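Local atomic coordinates of pyridoxine 4-oxidase (Mesorhizobium loti, PDB entry 4HA6), a protein that uses its FAD cofactor to oxidise the 4-hydroxymethyl group of pyridoxine to the aldehyde of pyridoxal, probably passing the electrons on to molecular oxygen. Residues 148-153 and 313-318; 354-359 and 412-417. One frame throughout, in Å; residues are numbered along the deposited sequence.

Interaction 1 (148-153 and 313-318). With PXM (4-(aminomethyl)-5-(hydroxymethyl)-2-methylpyridin-3-ol), chain J.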
ATOM      1  N   ASP A 148       2.210  25.880   4.776  1.00 13.79           N
ATOM      2  CA  ASP A 148       1.357  26.968   4.331  1.00 20.73           C
ATOM      3  C   ASP A 148       0.100  26.457   3.640  1.00 16.06           C
ATOM      4  O   ASP A 148      -0.979  26.988   3.849  1.00 14.64           O
ATOM      5  CB  ASP A 148       2.127  27.892   3.389  1.00 30.20           C
ATOM      6  CG  ASP A 148       3.057  28.831   4.128  1.00 41.56           C
ATOM      7  OD1 ASP A 148       3.528  28.464   5.226  1.00 42.39           O
ATOM      8  OD2 ASP A 148       3.315  29.940   3.606  1.00 56.68           O
ATOM      9  N   GLU A 149       0.227  25.407   2.834  1.00 13.83           N
ATOM     10  CA  GLU A 149      -0.917  24.931   2.060  1.00 14.91           C
ATOM     11  C   GLU A 149      -1.850  23.992   2.828  1.00 14.07           C
ATOM     12  O   GLU A 149      -2.843  23.516   2.273  1.00 17.74           O
ATOM     13  CB  GLU A 149      -0.447  24.242   0.783  1.00 28.36           C
ATOM     14  CG  GLU A 149       0.387  23.003   1.042  1.00 18.59           C
ATOM     15  CD  GLU A 149       1.856  23.290   0.911  1.00 32.64           C
ATOM     16  OE1 GLU A 149       2.505  23.644   1.936  1.00 26.91           O
ATOM     17  OE2 GLU A 149       2.349  23.176  -0.234  1.00 18.86           O
ATOM     18  N   VAL A 150      -1.555  23.730   4.098  1.00 12.41           N
ATOM     19  CA  VAL A 150      -2.447  22.890   4.907  1.00 11.17           C
ATOM     20  C   VAL A 150      -3.798  23.567   5.144  1.00 15.29           C
ATOM     21  O   VAL A 150      -3.865  24.737   5.543  1.00 12.37           O
ATOM     22  CB  VAL A 150      -1.812  22.510   6.260  1.00 13.29           C
ATOM     23  CG1 VAL A 150      -2.810  21.777   7.135  1.00 15.04           C
ATOM     24  CG2 VAL A 150      -0.570  21.663   6.048  1.00  9.53           C
ATOM     25  N   SER A 151      -4.873  22.826   4.894  1.00 15.28           N
ATOM     26  CA  SER A 151      -6.234  23.332   5.088  1.00 13.26           C
ATOM     27  C   SER A 151      -6.498  23.844   6.516  1.00 14.90           C
ATOM     28  O   SER A 151      -6.082  23.219   7.494  1.00 10.85           O
ATOM     29  CB  SER A 151      -7.232  22.225   4.746  1.00 19.77           C
ATOM     30  OG  SER A 151      -8.498  22.501   5.297  1.00 15.26           O
ATOM     31  N   PRO A 152      -7.199  24.987   6.643  1.00 15.01           N
ATOM     32  CA  PRO A 152      -7.510  25.469   7.993  1.00 14.07           C
ATOM     33  C   PRO A 152      -8.290  24.433   8.812  1.00 10.94           C
ATOM     34  O   PRO A 152      -8.103  24.379  10.030  1.00 11.36           O
ATOM     35  CB  PRO A 152      -8.344  26.742   7.741  1.00 17.47           C
ATOM     36  CG  PRO A 152      -8.742  26.699   6.311  1.00 19.00           C
ATOM     37  CD  PRO A 152      -7.666  25.916   5.600  1.00 14.01           C
ATOM     38  N   LEU A 153      -9.123  23.617   8.156  1.00 11.98           N
ATOM     39  CA  LEU A 153      -9.758  22.456   8.803  1.00 16.98           C
ATOM     40  C   LEU A 153      -8.728  21.484   9.389  1.00  9.32           C
ATOM     41  O   LEU A 153      -8.853  21.055  10.543  1.00  8.55           O
ATOM     42  CB  LEU A 153     -10.674  21.696   7.820  1.00 13.79           C
ATOM     43  CG  LEU A 153     -11.344  20.407   8.321  1.00 21.36           C
ATOM     44  CD1 LEU A 153     -12.004  20.582   9.701  1.00 18.09           C
ATOM     45  CD2 LEU A 153     -12.374  19.888   7.319  1.00 15.91           C
ATOM     46  N   HIS A 313      -6.773  16.034  -0.043  1.00 30.36           N
ATOM     47  CA  HIS A 313      -8.039  15.806   0.682  1.00 32.66           C
ATOM     48  C   HIS A 313      -7.904  15.143   2.058  1.00 29.91           C
ATOM     49  O   HIS A 313      -8.600  15.516   3.010  1.00 32.74           O
ATOM     50  CB  HIS A 313      -9.064  15.042  -0.176  1.00 38.87           C
ATOM     51  CG  HIS A 313      -9.288  15.643  -1.530  1.00 42.68           C
ATOM     52  ND1 HIS A 313     -10.053  16.772  -1.725  1.00 30.11           N
ATOM     53  CD2 HIS A 313      -8.849  15.266  -2.756  1.00 41.51           C
ATOM     54  CE1 HIS A 313     -10.073  17.067  -3.015  1.00 43.63           C
ATOM     55  NE2 HIS A 313      -9.351  16.170  -3.661  1.00 34.70           N
ATOM     56  N   SER A 314      -7.031  14.148   2.156  1.00 31.87           N
ATOM     57  CA  SER A 314      -6.790  13.469   3.424  1.00 29.04           C
ATOM     58  C   SER A 314      -5.430  13.912   3.933  1.00 21.96           C
ATOM     59  O   SER A 314      -4.416  13.265   3.664  1.00 11.82           O
ATOM     60  CB  SER A 314      -6.800  11.962   3.218  1.00 19.00           C
ATOM     61  OG  SER A 314      -6.728  11.292   4.459  1.00 32.71           O
ATOM     62  N   GLU A 315      -5.420  15.018   4.670  1.00 11.17           N
ATOM     63  CA  GLU A 315      -4.211  15.795   4.869  1.00 10.74           C
ATOM     64  C   GLU A 315      -3.427  15.435   6.120  1.00 11.28           C
ATOM     65  O   GLU A 315      -2.232  15.731   6.198  1.00 15.21           O
ATOM     66  CB  GLU A 315      -4.549  17.293   4.892  1.00 15.79           C
ATOM     67  CG  GLU A 315      -5.349  17.773   3.691  1.00 29.68           C
ATOM     68  CD  GLU A 315      -5.311  19.280   3.523  1.00 30.25           C
ATOM     69  OE1 GLU A 315      -4.904  19.979   4.476  1.00 18.45           O
ATOM     70  OE2 GLU A 315      -5.675  19.759   2.426  1.00 28.38           O
ATOM     71  N   SER A 316      -4.083  14.804   7.093  1.00  7.15           N
ATOM     72  CA  SER A 316      -3.440  14.575   8.392  1.00  7.84           C
ATOM     73  C   SER A 316      -3.943  13.315   9.112  1.00  8.69           C
ATOM     74  O   SER A 316      -5.061  13.299   9.642  1.00 12.75           O
ATOM     75  CB  SER A 316      -3.647  15.804   9.289  1.00  9.18           C
ATOM     76  OG  SER A 316      -2.971  15.666  10.528  1.00 10.08           O
ATOM     77  N   MET A 317      -3.120  12.265   9.119  1.00  6.21           N
ATOM     78  CA  MET A 317      -3.361  11.100   9.968  1.00  5.24           C
ATOM     79  C   MET A 317      -2.770  11.369  11.326  1.00  7.90           C
ATOM     80  O   MET A 317      -1.636  11.860  11.422  1.00  7.90           O
ATOM     81  CB  MET A 317      -2.651   9.863   9.422  1.00  9.53           C
ATOM     82  CG  MET A 317      -3.098   9.419   8.064  1.00 18.41           C
ATOM     83  SD  MET A 317      -4.862   9.231   8.097  1.00 23.10           S
ATOM     84  CE  MET A 317      -5.261  10.650   7.068  1.00 28.10           C
ATOM     85  N   ALA A 318      -3.519  11.034  12.374  1.00 10.54           N
ATOM     86  CA  ALA A 318      -2.983  11.068  13.725  1.00  8.96           C
ATOM     87  C   ALA A 318      -2.944   9.637  14.249  1.00  6.72           C
ATOM     88  O   ALA A 318      -3.992   9.066  14.562  1.00 10.09           O
ATOM     89  CB  ALA A 318      -3.852  11.934  14.623  1.00  4.09           C
TER
HETATM   90  N1  PXM J 609      -7.370   8.037   2.487  1.00 36.80           N
HETATM   91  C2  PXM J 609      -7.359   6.885   1.819  1.00 25.41           C
HETATM   92  C2A PXM J 609      -8.616   6.146   1.482  1.00 27.14           C
HETATM   93  C3  PXM J 609      -6.115   6.400   1.447  1.00 27.23           C
HETATM   94  O3  PXM J 609      -6.046   5.212   0.754  1.00 32.93           O
HETATM   95  C4  PXM J 609      -4.922   7.085   1.765  1.00 48.66           C
HETATM   96  C5  PXM J 609      -5.015   8.312   2.487  1.00 31.64           C
HETATM   97  C5A PXM J 609      -3.862   9.202   2.904  1.00 32.04           C
HETATM   98  O5  PXM J 609      -2.613   8.622   3.055  1.00 30.17           O
HETATM   99  C6  PXM J 609      -6.299   8.750   2.827  1.00 38.81           C
HETATM  100  C4A PXM J 609      -3.634   6.462   1.309  1.00 33.77           C
HETATM  101  N4  PXM J 609      -3.511   5.070   1.631  1.00 12.68           N
HETATM  102  O   HOH W   1      -5.520  22.292   1.724  1.00 21.71           O
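Glu315 reaches Ser151 because its CG stands anti to its own carbonyl carbon (chi1 -53°) and the chain beyond is extended, which delivers the carboxylate to the backbone just ahead of helix 152-163. There one oxygen does the gripping: Ser151 N donates to Glu315 OE1 at 2.9 Å, fairly straight at 159°, and OE1 accepts through its syn lone pair, the one on the side of OE2. Glu315 OE1 also lies 3.2 Å from Ser151 CB and 3.8 Å from Val150 CG1, the valine and glutamate side chains running past one another in opposite senses. The other oxygen takes up other partners. A water donates to Glu315 OE2 at 2.6 Å and to Glu149 O at 3.0 Å, bridging the strand residue to the loop, and Ser309 OG is hydrogen-bonded to OE2 too. A buried carboxylate is therefore met by a backbone amide, a water and a hydroxyl, which fix its rotation. The start of the helix, close by, would probably favour the negative charge. Ser151 itself is the N-cap of that helix: its OG accepts a weak, bent bond from Leu153 N (3.1 Å, 125°), so the residue caps the helix with its side chain and receives Glu315 with its amide. One residue earlier in strand 314-320 the side chain points the opposite way. Ser314 turns to the bound pyridoxamine, its OG lying 3.1 Å from the ring carbon C6 of PXM. The case illustrates how one edge of a substrate pocket can be tied to the shell around it: a strand of the antiparallel sheet in the substrate-binding domain of a GMC oxidoreductase contacts the ligand with one residue and a capped helix N-terminus with the next.

Interaction 2 (354-359 and 412-417)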
ATOM      1  N   SER A 354     -20.341  20.953   2.425  1.00 17.56           N
ATOM      2  CA  SER A 354     -21.248  21.046   3.579  1.00 25.06           C
ATOM      3  C   SER A 354     -20.836  20.171   4.771  1.00 20.66           C
ATOM      4  O   SER A 354     -21.396  20.284   5.870  1.00 18.07           O
ATOM      5  CB  SER A 354     -22.663  20.658   3.162  1.00 21.76           C
ATOM      6  OG  SER A 354     -22.782  19.250   3.064  1.00 20.36           O
ATOM      7  N   ALA A 355     -19.864  19.296   4.555  1.00 13.74           N
ATOM      8  CA  ALA A 355     -19.457  18.370   5.604  1.00 15.18           C
ATOM      9  C   ALA A 355     -18.005  17.941   5.454  1.00 16.02           C
ATOM     10  O   ALA A 355     -17.390  18.095   4.384  1.00 11.64           O
ATOM     11  CB  ALA A 355     -20.387  17.140   5.630  1.00 17.70           C
ATOM     12  N   TYR A 356     -17.457  17.421   6.549  1.00  8.04           N
ATOM     13  CA  TYR A 356     -16.150  16.773   6.532  1.00 12.94           C
ATOM     14  C   TYR A 356     -16.241  15.513   7.373  1.00 10.74           C
ATOM     15  O   TYR A 356     -17.112  15.400   8.248  1.00  9.61           O
ATOM     16  CB  TYR A 356     -15.062  17.693   7.074  1.00  8.88           C
ATOM     17  CG  TYR A 356     -15.328  18.243   8.469  1.00  9.14           C
ATOM     18  CD1 TYR A 356     -16.057  19.414   8.650  1.00 10.58           C
ATOM     19  CD2 TYR A 356     -14.811  17.612   9.596  1.00 10.74           C
ATOM     20  CE1 TYR A 356     -16.287  19.926   9.918  1.00 12.78           C
ATOM     21  CE2 TYR A 356     -15.039  18.112  10.870  1.00 13.23           C
ATOM     22  CZ  TYR A 356     -15.780  19.268  11.023  1.00 12.34           C
ATOM     23  OH  TYR A 356     -16.010  19.778  12.286  1.00 11.79           O
ATOM     24  N   SER A 357     -15.367  14.556   7.082  1.00 10.28           N
ATOM     25  CA  SER A 357     -15.349  13.294   7.801  1.00 13.77           C
ATOM     26  C   SER A 357     -14.019  13.131   8.500  1.00 15.68           C
ATOM     27  O   SER A 357     -12.977  13.519   7.965  1.00 20.23           O
ATOM     28  CB  SER A 357     -15.532  12.111   6.844  1.00 16.40           C
ATOM     29  OG  SER A 357     -16.864  11.991   6.398  1.00 28.61           O
ATOM     30  N   LEU A 358     -14.062  12.570   9.704  1.00  8.48           N
ATOM     31  CA  LEU A 358     -12.862  12.077  10.354  1.00  6.66           C
ATOM     32  C   LEU A 358     -12.857  10.578  10.090  1.00  9.37           C
ATOM     33  O   LEU A 358     -13.845   9.883  10.355  1.00  8.90           O
ATOM     34  CB  LEU A 358     -12.881  12.354  11.856  1.00  6.26           C
ATOM     35  CG  LEU A 358     -13.091  13.793  12.336  1.00 14.33           C
ATOM     36  CD1 LEU A 358     -12.655  13.907  13.778  1.00  5.76           C
ATOM     37  CD2 LEU A 358     -12.367  14.814  11.474  1.00  7.69           C
ATOM     38  N   LEU A 359     -11.759  10.088   9.535  1.00  7.30           N
ATOM     39  CA  LEU A 359     -11.653   8.686   9.201  1.00  8.13           C
ATOM     40  C   LEU A 359     -10.944   8.015  10.363  1.00  8.12           C
ATOM     41  O   LEU A 359     -10.084   8.624  11.011  1.00 15.86           O
ATOM     42  CB  LEU A 359     -10.877   8.530   7.898  1.00  9.43           C
ATOM     43  CG  LEU A 359     -11.413   9.426   6.775  1.00 11.78           C
ATOM     44  CD1 LEU A 359     -10.527   9.368   5.548  1.00 21.91           C
ATOM     45  CD2 LEU A 359     -12.847   9.045   6.416  1.00 21.09           C
ATOM     46  N   ASP A 412     -13.245  21.706  21.336  1.00  9.52           N
ATOM     47  CA  ASP A 412     -13.373  23.149  21.115  1.00 10.86           C
ATOM     48  C   ASP A 412     -12.507  23.675  19.967  1.00 12.61           C
ATOM     49  O   ASP A 412     -12.868  24.649  19.312  1.00 13.72           O
ATOM     50  CB  ASP A 412     -12.985  23.903  22.383  1.00 17.31           C
ATOM     51  CG  ASP A 412     -14.084  23.916  23.416  1.00 28.01           C
ATOM     52  OD1 ASP A 412     -15.221  23.491  23.094  1.00 19.98           O
ATOM     53  OD2 ASP A 412     -13.804  24.367  24.548  1.00 24.98           O
ATOM     54  N   GLU A 413     -11.360  23.043  19.738  1.00  8.81           N
ATOM     55  CA  GLU A 413     -10.455  23.453  18.661  1.00  5.94           C
ATOM     56  C   GLU A 413     -11.081  23.296  17.277  1.00  6.69           C
ATOM     57  O   GLU A 413     -10.579  23.863  16.300  1.00 10.24           O
ATOM     58  CB  GLU A 413      -9.142  22.667  18.732  1.00  9.59           C
ATOM     59  CG  GLU A 413      -8.264  23.027  19.935  1.00 14.32           C
ATOM     60  CD  GLU A 413      -8.797  22.476  21.252  1.00 14.04           C
ATOM     61  OE1 GLU A 413      -8.267  22.877  22.307  1.00 25.72           O
ATOM     62  OE2 GLU A 413      -9.727  21.640  21.242  1.00 12.95           O
ATOM     63  N   LEU A 414     -12.171  22.535  17.193  1.00  5.28           N
ATOM     64  CA  LEU A 414     -12.882  22.336  15.917  1.00 13.98           C
ATOM     65  C   LEU A 414     -14.268  23.013  15.899  1.00 12.85           C
ATOM     66  O   LEU A 414     -15.016  22.896  14.927  1.00 10.29           O
ATOM     67  CB  LEU A 414     -13.012  20.839  15.600  1.00 12.42           C
ATOM     68  CG  LEU A 414     -11.847  20.137  14.897  1.00  5.37           C
ATOM     69  CD1 LEU A 414     -11.985  18.630  15.056  1.00  8.32           C
ATOM     70  CD2 LEU A 414     -11.795  20.500  13.421  1.00  6.15           C
ATOM     71  N   ALA A 415     -14.584  23.734  16.974  1.00  8.78           N
ATOM     72  CA  ALA A 415     -15.858  24.430  17.114  1.00 13.95           C
ATOM     73  C   ALA A 415     -16.094  25.473  16.022  1.00 10.72           C
ATOM     74  O   ALA A 415     -17.242  25.832  15.733  1.00 17.66           O
ATOM     75  CB  ALA A 415     -15.942  25.082  18.482  1.00 14.00           C
ATOM     76  N   GLY A 416     -15.021  25.970  15.419  1.00  9.50           N
ATOM     77  CA  GLY A 416     -15.169  26.920  14.329  1.00 14.22           C
ATOM     78  C   GLY A 416     -15.697  26.250  13.068  1.00 24.41           C
ATOM     79  O   GLY A 416     -16.290  26.907  12.198  1.00 12.14           O
ATOM     80  N   TRP A 417     -15.496  24.937  12.964  1.00 14.85           N
ATOM     81  CA  TRP A 417     -15.892  24.222  11.746  1.00 12.54           C
ATOM     82  C   TRP A 417     -17.131  23.364  11.934  1.00 17.76           C
ATOM     83  O   TRP A 417     -17.905  23.167  10.988  1.00 11.02           O
ATOM     84  CB  TRP A 417     -14.738  23.350  11.235  1.00 13.46           C
ATOM     85  CG  TRP A 417     -13.658  24.158  10.640  1.00 17.09           C
ATOM     86  CD1 TRP A 417     -12.527  24.616  11.262  1.00 14.93           C
ATOM     87  CD2 TRP A 417     -13.608  24.644   9.301  1.00 11.85           C
ATOM     88  NE1 TRP A 417     -11.777  25.363  10.378  1.00 15.32           N
ATOM     89  CE2 TRP A 417     -12.424  25.391   9.165  1.00 13.96           C
ATOM     90  CE3 TRP A 417     -14.456  24.522   8.198  1.00 20.78           C
ATOM     91  CZ2 TRP A 417     -12.063  26.008   7.969  1.00 23.54           C
ATOM     92  CZ3 TRP A 417     -14.099  25.127   7.016  1.00 29.12           C
ATOM     93  CH2 TRP A 417     -12.914  25.859   6.906  1.00 24.85           C
TER
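Tyr356 and Trp417 bring the two backbones nearest, yet their CA atoms stay 9.1 Å apart, so a strand and a tight turn face each other across a gap that side chains must span. Tyr356 does most of the spanning. With CG set between the backbone N and the carbonyl carbon (chi1 55°), the ring leaves the strand toward the turn and brings its hydroxyl end there. The far end of the ring meets the start of Trp417 rather than its indole: Tyr356 CE1 lies 4.0 Å from Trp417 CB, and Tyr356 OH is 3.8 Å from Trp417 C. Trp417 O comes up to the ring edge in plane, 3.8 Å from Tyr356 CE1. The indole leads away and packs on Pro307, so the two aromatic groups do not stack. The wider setting is the antiparallel sheet of the substrate-binding domain found in GMC oxidoreductases: strand 355-362 and strand 418-421 both pair with strand 293-302, and residues 412-417 form the approach to the second of them after helix 392-409. A 3-10 segment at 412-414 shapes this approach, and Trp417 N closes back on Leu414 O at 2.9 Å. Gly416 O also accepts a hydrogen bond from Arg303 NH2. No hydrogen bond joins turn to strand; Tyr356 OH remains 4.2 Å from Leu414 O. An alanine in place of Tyr356 would probably open a gap between strand and turn and leave Trp417 CB and its carbonyl without the ring edge they lie against.

How the interactions relate
Helix 152-163 is the element that interactions 1 and 2 share. In interaction 1 its N-terminus is capped by Ser151, while Leu153 in its first turn passes on into interaction 2, with Leu153 CD2 3.5 Å from Tyr356 CB and Leu153 CD1 3.7 Å from Leu414 CD2. Pro152 CG likewise rests 3.8 Å from Trp417 CZ2. Both contacts reach the same antiparallel sheet, through different strands, and their centres lie about 12 Å apart. Interaction 1, whose directly touching residues are all buried and which lies beside the substrate pocket, is polar and relies on a carboxylate. Interaction 2, farther from the chain's centre and including the partly exposed Trp417, depends on shape and van der Waals contact.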